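Local atomic coordinates of enoyl-CoA hydratase/isomerase (Mycobacterium abscessus, PDB entry 3QXZ), a protein that probably catalyses the hydration or double-bond isomerisation of enoyl-CoA thioesters, as a trimeric member of the enoyl-CoA hydratase/isomerase family. Residues 111-123 with 142-154. Sequence-based numbering, arbitrary orientation.
Sequences GIGMTLALHADIR and PDALAHWTLPRLV
Helix 112-117 and the turn after it run alongside the segment from D143 to T149 in the same chain direction, with the CA atoms of T115 and A146 closest at 5.6 Å. T115 OG1 donates to D143 OD1 (2.8 Å), meeting it nearly along the C-O axis; T115 chi1 of 66° turns OG1 to the carboxylate and leaves CG2 against A146 CB (3.6 Å). Q135 holds the other oxygen, D143 OD2. H119 reaches back to A144, its NE2 beside the methyl, and donates to A144 O (2.8 Å, 162° at the hydrogen), which lies in the ring plane although the donor sits above the carbonyl plane. One water donates to A144 O and T115 O and accepts from T149 OG1. L118 CD1 lies against T149 OG1 and, more loosely, L150 CD1, while L118 CD2 packs on L153 CD1 (3.8 Å), and the R123 guanidinium edge meets L153. R123 NH1 also binds A117 O and A120 O. In this crotonase fold T115 and Q135, both bonded to D143, probably occupy the positions of the two glutamates of classical hydratases, so the contact would line the active site; the start of helix 112-117 is consistent with an oxyanion hole.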
ATOM      1  N   GLY A 111      15.844   1.810  14.666  1.00  9.10           N
ATOM      2  CA  GLY A 111      14.869   1.919  15.755  1.00  9.74           C
ATOM      3  C   GLY A 111      14.055   3.188  15.623  1.00  9.41           C
ATOM      4  O   GLY A 111      13.472   3.437  14.552  1.00  8.89           O
ATOM      5  N   ILE A 112      13.995   3.995  16.680  1.00  9.63           N
ATOM      6  CA  ILE A 112      13.271   5.258  16.598  1.00 10.28           C
ATOM      7  C   ILE A 112      13.907   6.228  15.578  1.00  9.68           C
ATOM      8  O   ILE A 112      13.223   7.121  15.045  1.00  9.62           O
ATOM      9  CB  ILE A 112      13.013   5.901  17.995  1.00 10.89           C
ATOM     10  CG1 ILE A 112      11.863   6.941  17.882  1.00 13.83           C
ATOM     11  CG2 ILE A 112      14.346   6.374  18.632  1.00 12.04           C
ATOM     12  CD1 ILE A 112      11.084   7.148  19.139  1.00 18.58           C
ATOM     13  N   GLY A 113      15.191   6.038  15.261  1.00  9.68           N
ATOM     14  CA  GLY A 113      15.786   6.798  14.156  1.00 10.27           C
ATOM     15  C   GLY A 113      15.050   6.549  12.846  1.00  9.69           C
ATOM     16  O   GLY A 113      14.820   7.482  12.059  1.00 11.12           O
ATOM     17  N   MET A 114      14.696   5.284  12.607  1.00  9.01           N
ATOM     18  CA  MET A 114      13.912   4.961  11.430  1.00  8.25           C
ATOM     19  C   MET A 114      12.427   5.310  11.601  1.00  7.37           C
ATOM     20  O   MET A 114      11.812   5.862  10.676  1.00  7.57           O
ATOM     21  CB  MET A 114      14.073   3.490  11.052  1.00  8.96           C
ATOM     22  CG  MET A 114      13.185   3.048   9.873  1.00  9.54           C
ATOM     23  SD  MET A 114      13.379   3.992   8.330  1.00 11.19           S
ATOM     24  CE  MET A 114      14.985   3.370   7.879  1.00 13.15           C
ATOM     25  N   THR A 115      11.833   4.994  12.755  1.00  7.59           N
ATOM     26  CA  THR A 115      10.379   5.239  12.870  1.00  8.07           C
ATOM     27  C   THR A 115      10.041   6.732  12.823  1.00  8.38           C
ATOM     28  O   THR A 115       9.018   7.084  12.247  1.00  8.20           O
ATOM     29  CB  THR A 115       9.742   4.537  14.075  1.00  7.70           C
ATOM     30  OG1 THR A 115      10.276   5.124  15.263  1.00  8.29           O
ATOM     31  CG2 THR A 115      10.028   3.032  14.070  1.00  8.92           C
ATOM     32  N   LEU A 116      10.912   7.596  13.349  1.00  8.44           N
ATOM     33  CA  LEU A 116      10.724   9.043  13.154  1.00  9.00           C
ATOM     34  C   LEU A 116      10.916   9.465  11.698  1.00  8.31           C
ATOM     35  O   LEU A 116      10.233  10.387  11.224  1.00  8.66           O
ATOM     36  CB  LEU A 116      11.621   9.882  14.058  1.00 10.25           C
ATOM     37  CG  LEU A 116      11.195   9.791  15.504  1.00 13.06           C
ATOM     38  CD1 LEU A 116      12.235  10.467  16.333  1.00 15.99           C
ATOM     39  CD2 LEU A 116       9.809  10.382  15.777  1.00 14.39           C
ATOM     40  N   ALA A 117      11.837   8.833  10.981  1.00  7.61           N
ATOM     41  CA  ALA A 117      11.993   9.140   9.554  1.00  7.74           C
ATOM     42  C   ALA A 117      10.743   8.775   8.765  1.00  7.63           C
ATOM     43  O   ALA A 117      10.414   9.446   7.763  1.00  7.84           O
ATOM     44  CB  ALA A 117      13.212   8.437   8.987  1.00  8.74           C
ATOM     45  N   LEU A 118      10.028   7.746   9.232  1.00  7.06           N
ATOM     46  CA  LEU A 118       8.779   7.341   8.573  1.00  7.06           C
ATOM     47  C   LEU A 118       7.672   8.387   8.699  1.00  7.64           C
ATOM     48  O   LEU A 118       6.657   8.266   8.023  1.00  8.31           O
ATOM     49  CB  LEU A 118       8.282   5.994   9.088  1.00  7.20           C
ATOM     50  CG  LEU A 118       9.191   4.789   8.878  1.00  7.72           C
ATOM     51  CD1 LEU A 118       8.489   3.552   9.455  1.00  8.50           C
ATOM     52  CD2 LEU A 118       9.590   4.557   7.400  1.00  8.29           C
ATOM     53  N   HIS A 119       7.842   9.418   9.541  1.00  7.13           N
ATOM     54  CA  HIS A 119       6.816  10.470   9.618  1.00  7.41           C
ATOM     55  C   HIS A 119       6.895  11.417   8.432  1.00  7.04           C
ATOM     56  O   HIS A 119       5.919  12.125   8.159  1.00  7.91           O
ATOM     57  CB  HIS A 119       6.967  11.309  10.880  1.00  7.67           C
ATOM     58  CG  HIS A 119       6.675  10.576  12.144  1.00  7.44           C
ATOM     59  ND1 HIS A 119       6.732  11.198  13.366  1.00 11.13           N
ATOM     60  CD2 HIS A 119       6.323   9.291  12.376  1.00  9.24           C
ATOM     61  CE1 HIS A 119       6.417  10.323  14.309  1.00 10.37           C
ATOM     62  NE2 HIS A 119       6.172   9.160  13.737  1.00 10.71           N
ATOM     63  N   ALA A 120       8.052  11.490   7.769  1.00  7.12           N
ATOM     64  CA  ALA A 120       8.242  12.448   6.679  1.00  7.23           C
ATOM     65  C   ALA A 120       7.398  12.072   5.454  1.00  6.67           C
ATOM     66  O   ALA A 120       7.036  10.903   5.252  1.00  6.97           O
ATOM     67  CB  ALA A 120       9.724  12.543   6.282  1.00  8.02           C
ATOM     68  N   ASP A 121       7.076  13.069   4.633  1.00  6.95           N
ATOM     69  CA  ASP A 121       6.345  12.798   3.389  1.00  6.97           C
ATOM     70  C   ASP A 121       7.165  11.977   2.412  1.00  7.02           C
ATOM     71  O   ASP A 121       6.642  11.098   1.714  1.00  8.09           O
ATOM     72  CB  ASP A 121       5.951  14.125   2.748  1.00  7.43           C
ATOM     73  CG  ASP A 121       5.122  14.976   3.660  1.00  7.55           C
ATOM     74  OD1 ASP A 121       4.097  14.459   4.169  1.00  8.03           O
ATOM     75  OD2 ASP A 121       5.489  16.151   3.891  1.00  7.66           O
ATOM     76  N   ILE A 122       8.452  12.296   2.366  1.00  7.79           N
ATOM     77  CA  ILE A 122       9.361  11.807   1.330  1.00  8.08           C
ATOM     78  C   ILE A 122      10.669  11.417   2.023  1.00  7.75           C
ATOM     79  O   ILE A 122      11.130  12.121   2.933  1.00  8.07           O
ATOM     80  CB  ILE A 122       9.600  12.924   0.292  1.00  8.17           C
ATOM     81  CG1 ILE A 122       8.284  13.276  -0.434  1.00 10.42           C
ATOM     82  CG2 ILE A 122      10.752  12.556  -0.703  1.00  9.40           C
ATOM     83  CD1 ILE A 122       8.272  14.682  -1.129  1.00 11.25           C
ATOM     84  N   ARG A 123      11.246  10.285   1.623  1.00  7.87           N
ATOM     85  CA  ARG A 123      12.536   9.816   2.152  1.00  7.80           C
ATOM     86  C   ARG A 123      13.509   9.530   1.018  1.00  8.09           C
ATOM     87  O   ARG A 123      13.174   8.847   0.051  1.00  8.09           O
ATOM     88  CB  ARG A 123      12.364   8.535   2.984  1.00  7.37           C
ATOM     89  CG  ARG A 123      11.997   8.793   4.440  1.00  8.16           C
ATOM     90  CD  ARG A 123      11.470   7.537   5.173  1.00  7.69           C
ATOM     91  NE  ARG A 123      10.232   7.073   4.546  1.00  7.26           N
ATOM     92  CZ  ARG A 123       9.070   7.703   4.634  1.00  6.25           C
ATOM     93  NH1 ARG A 123       8.917   8.783   5.408  1.00  6.87           N
ATOM     94  NH2 ARG A 123       8.064   7.260   3.911  1.00  7.95           N
ATOM     95  N   PRO A 142       7.878  -1.705  18.256  1.00  6.90           N
ATOM     96  CA  PRO A 142       8.011  -0.507  17.414  1.00  7.20           C
ATOM     97  C   PRO A 142       7.254   0.669  18.026  1.00  7.00           C
ATOM     98  O   PRO A 142       6.264   0.491  18.746  1.00  7.88           O
ATOM     99  CB  PRO A 142       7.388  -0.947  16.068  1.00  6.98           C
ATOM    100  CG  PRO A 142       7.542  -2.475  16.068  1.00  7.47           C
ATOM    101  CD  PRO A 142       7.310  -2.853  17.521  1.00  7.25           C
ATOM    102  N   ASP A 143       7.755   1.860  17.743  1.00  7.42           N
ATOM    103  CA  ASP A 143       7.298   3.088  18.370  1.00  8.12           C
ATOM    104  C   ASP A 143       7.024   4.154  17.305  1.00  7.67           C
ATOM    105  O   ASP A 143       7.156   3.922  16.093  1.00  7.76           O
ATOM    106  CB  ASP A 143       8.343   3.536  19.429  1.00  8.76           C
ATOM    107  CG  ASP A 143       9.757   3.515  18.881  1.00  9.18           C
ATOM    108  OD1 ASP A 143       9.948   3.744  17.679  1.00  9.46           O
ATOM    109  OD2 ASP A 143      10.698   3.250  19.666  1.00 11.78           O
ATOM    110  N   ALA A 144       6.634   5.324  17.799  1.00  7.92           N
ATOM    111  CA  ALA A 144       6.375   6.509  16.970  1.00  7.64           C
ATOM    112  C   ALA A 144       5.479   6.176  15.773  1.00  6.85           C
ATOM    113  O   ALA A 144       5.743   6.594  14.639  1.00  7.17           O
ATOM    114  CB  ALA A 144       7.682   7.127  16.506  1.00  9.13           C
ATOM    115  N   LEU A 145       4.420   5.417  16.048  1.00  7.05           N
ATOM    116  CA  LEU A 145       3.377   5.122  15.061  1.00  7.26           C
ATOM    117  C   LEU A 145       3.850   4.227  13.908  1.00  7.09           C
ATOM    118  O   LEU A 145       3.153   4.123  12.884  1.00  6.77           O
ATOM    119  CB  LEU A 145       2.685   6.423  14.537  1.00  6.85           C
ATOM    120  CG  LEU A 145       1.502   6.833  15.409  1.00  7.90           C
ATOM    121  CD1 LEU A 145       1.022   8.233  15.024  1.00 11.08           C
ATOM    122  CD2 LEU A 145       0.357   5.843  15.201  1.00  9.74           C
ATOM    123  N   ALA A 146       4.964   3.507  14.073  1.00  7.15           N
ATOM    124  CA  ALA A 146       5.392   2.602  13.006  1.00  6.66           C
ATOM    125  C   ALA A 146       4.346   1.563  12.644  1.00  6.55           C
ATOM    126  O   ALA A 146       4.286   1.111  11.490  1.00  7.20           O
ATOM    127  CB  ALA A 146       6.666   1.902  13.401  1.00  7.70           C
ATOM    128  N   HIS A 147       3.510   1.135  13.594  1.00  6.01           N
ATOM    129  CA  HIS A 147       2.462   0.142  13.280  1.00  5.96           C
ATOM    130  C   HIS A 147       1.443   0.673  12.261  1.00  6.04           C
ATOM    131  O   HIS A 147       0.731  -0.126  11.651  1.00  6.77           O
ATOM    132  CB  HIS A 147       1.697  -0.310  14.542  1.00  6.83           C
ATOM    133  CG  HIS A 147       2.537  -1.022  15.573  1.00  6.75           C
ATOM    134  ND1 HIS A 147       3.288  -0.350  16.516  1.00  6.89           N
ATOM    135  CD2 HIS A 147       2.698  -2.345  15.832  1.00  6.74           C
ATOM    136  CE1 HIS A 147       3.894  -1.236  17.306  1.00  7.60           C
ATOM    137  NE2 HIS A 147       3.559  -2.456  16.912  1.00  8.29           N
ATOM    138  N   TRP A 148       1.347   2.002  12.168  1.00  6.40           N
ATOM    139  CA  TRP A 148       0.417   2.693  11.292  1.00  6.22           C
ATOM    140  C   TRP A 148       1.094   3.237  10.024  1.00  6.37           C
ATOM    141  O   TRP A 148       0.552   3.089   8.909  1.00  7.08           O
ATOM    142  CB  TRP A 148      -0.214   3.834  12.125  1.00  6.91           C
ATOM    143  CG  TRP A 148      -1.258   4.668  11.448  1.00  7.34           C
ATOM    144  CD1 TRP A 148      -2.594   4.411  11.380  1.00  9.04           C
ATOM    145  CD2 TRP A 148      -1.040   5.889  10.750  1.00  7.90           C
ATOM    146  NE1 TRP A 148      -3.216   5.393  10.630  1.00  8.71           N
ATOM    147  CE2 TRP A 148      -2.295   6.321  10.254  1.00  7.82           C
ATOM    148  CE3 TRP A 148       0.085   6.681  10.519  1.00  9.90           C
ATOM    149  CZ2 TRP A 148      -2.440   7.500   9.520  1.00 10.44           C
ATOM    150  CZ3 TRP A 148      -0.072   7.865   9.793  1.00 11.06           C
ATOM    151  CH2 TRP A 148      -1.335   8.251   9.312  1.00 11.99           C
ATOM    152  N   THR A 149       2.271   3.847  10.158  1.00  6.42           N
ATOM    153  CA  THR A 149       2.937   4.417   8.978  1.00  6.48           C
ATOM    154  C   THR A 149       3.452   3.311   8.065  1.00  6.62           C
ATOM    155  O   THR A 149       3.359   3.426   6.833  1.00  6.51           O
ATOM    156  CB  THR A 149       4.131   5.305   9.349  1.00  6.71           C
ATOM    157  OG1 THR A 149       5.031   4.521  10.153  1.00  6.94           O
ATOM    158  CG2 THR A 149       3.695   6.578  10.103  1.00  8.29           C
ATOM    159  N   LEU A 150       3.982   2.234   8.626  1.00  6.28           N
ATOM    160  CA  LEU A 150       4.734   1.303   7.785  1.00  6.20           C
ATOM    161  C   LEU A 150       3.872   0.500   6.794  1.00  6.14           C
ATOM    162  O   LEU A 150       4.228   0.435   5.620  1.00  6.17           O
ATOM    163  CB  LEU A 150       5.640   0.390   8.638  1.00  7.02           C
ATOM    164  CG  LEU A 150       6.618  -0.484   7.847  1.00  5.91           C
ATOM    165  CD1 LEU A 150       7.543   0.340   6.944  1.00  7.72           C
ATOM    166  CD2 LEU A 150       7.427  -1.323   8.845  1.00  6.52           C
ATOM    167  N   PRO A 151       2.741  -0.091   7.227  1.00  6.44           N
ATOM    168  CA  PRO A 151       1.937  -0.807   6.213  1.00  6.91           C
ATOM    169  C   PRO A 151       1.394   0.134   5.129  1.00  6.65           C
ATOM    170  O   PRO A 151       1.132  -0.318   3.998  1.00  6.71           O
ATOM    171  CB  PRO A 151       0.809  -1.460   7.031  1.00  7.36           C
ATOM    172  CG  PRO A 151       0.725  -0.626   8.299  1.00  8.34           C
ATOM    173  CD  PRO A 151       2.168  -0.221   8.585  1.00  6.62           C
ATOM    174  N   ARG A 152       1.251   1.419   5.449  1.00  6.40           N
ATOM    175  CA  ARG A 152       0.776   2.416   4.474  1.00  6.33           C
ATOM    176  C   ARG A 152       1.858   2.773   3.460  1.00  6.80           C
ATOM    177  O   ARG A 152       1.567   3.502   2.503  1.00  7.88           O
ATOM    178  CB  ARG A 152       0.270   3.653   5.199  1.00  6.89           C
ATOM    179  CG  ARG A 152      -1.121   3.456   5.752  1.00  6.98           C
ATOM    180  CD  ARG A 152      -1.559   4.591   6.717  1.00  7.86           C
ATOM    181  NE  ARG A 152      -2.925   4.361   7.174  1.00  8.50           N
ATOM    182  CZ  ARG A 152      -3.272   3.442   8.062  1.00  8.41           C
ATOM    183  NH1 ARG A 152      -2.349   2.712   8.684  1.00  7.64           N
ATOM    184  NH2 ARG A 152      -4.539   3.231   8.341  1.00  8.99           N
ATOM    185  N   LEU A 153       3.074   2.262   3.635  1.00  6.17           N
ATOM    186  CA  LEU A 153       4.155   2.410   2.661  1.00  5.86           C
ATOM    187  C   LEU A 153       4.366   1.121   1.873  1.00  6.16           C
ATOM    188  O   LEU A 153       4.499   1.153   0.655  1.00  6.96           O
ATOM    189  CB  LEU A 153       5.456   2.770   3.390  1.00  6.71           C
ATOM    190  CG  LEU A 153       5.445   4.128   4.077  1.00  5.99           C
ATOM    191  CD1 LEU A 153       6.584   4.266   5.062  1.00  7.17           C
ATOM    192  CD2 LEU A 153       5.501   5.210   2.974  1.00  7.31           C
ATOM    193  N   VAL A 154       4.463  -0.006   2.576  1.00  6.25           N
ATOM    194  CA  VAL A 154       5.036  -1.231   2.015  1.00  6.00           C
ATOM    195  C   VAL A 154       4.068  -2.404   2.013  1.00  5.83           C
ATOM    196  O   VAL A 154       4.429  -3.484   1.522  1.00  6.92           O
ATOM    197  CB  VAL A 154       6.332  -1.658   2.761  1.00  6.54           C
ATOM    198  CG1 VAL A 154       7.403  -0.582   2.639  1.00  6.61           C
ATOM    199  CG2 VAL A 154       6.054  -2.007   4.241  1.00  6.55           C
TER
HETATM  200  O   HOH W   1       6.563   5.747  12.123  1.00  6.33           O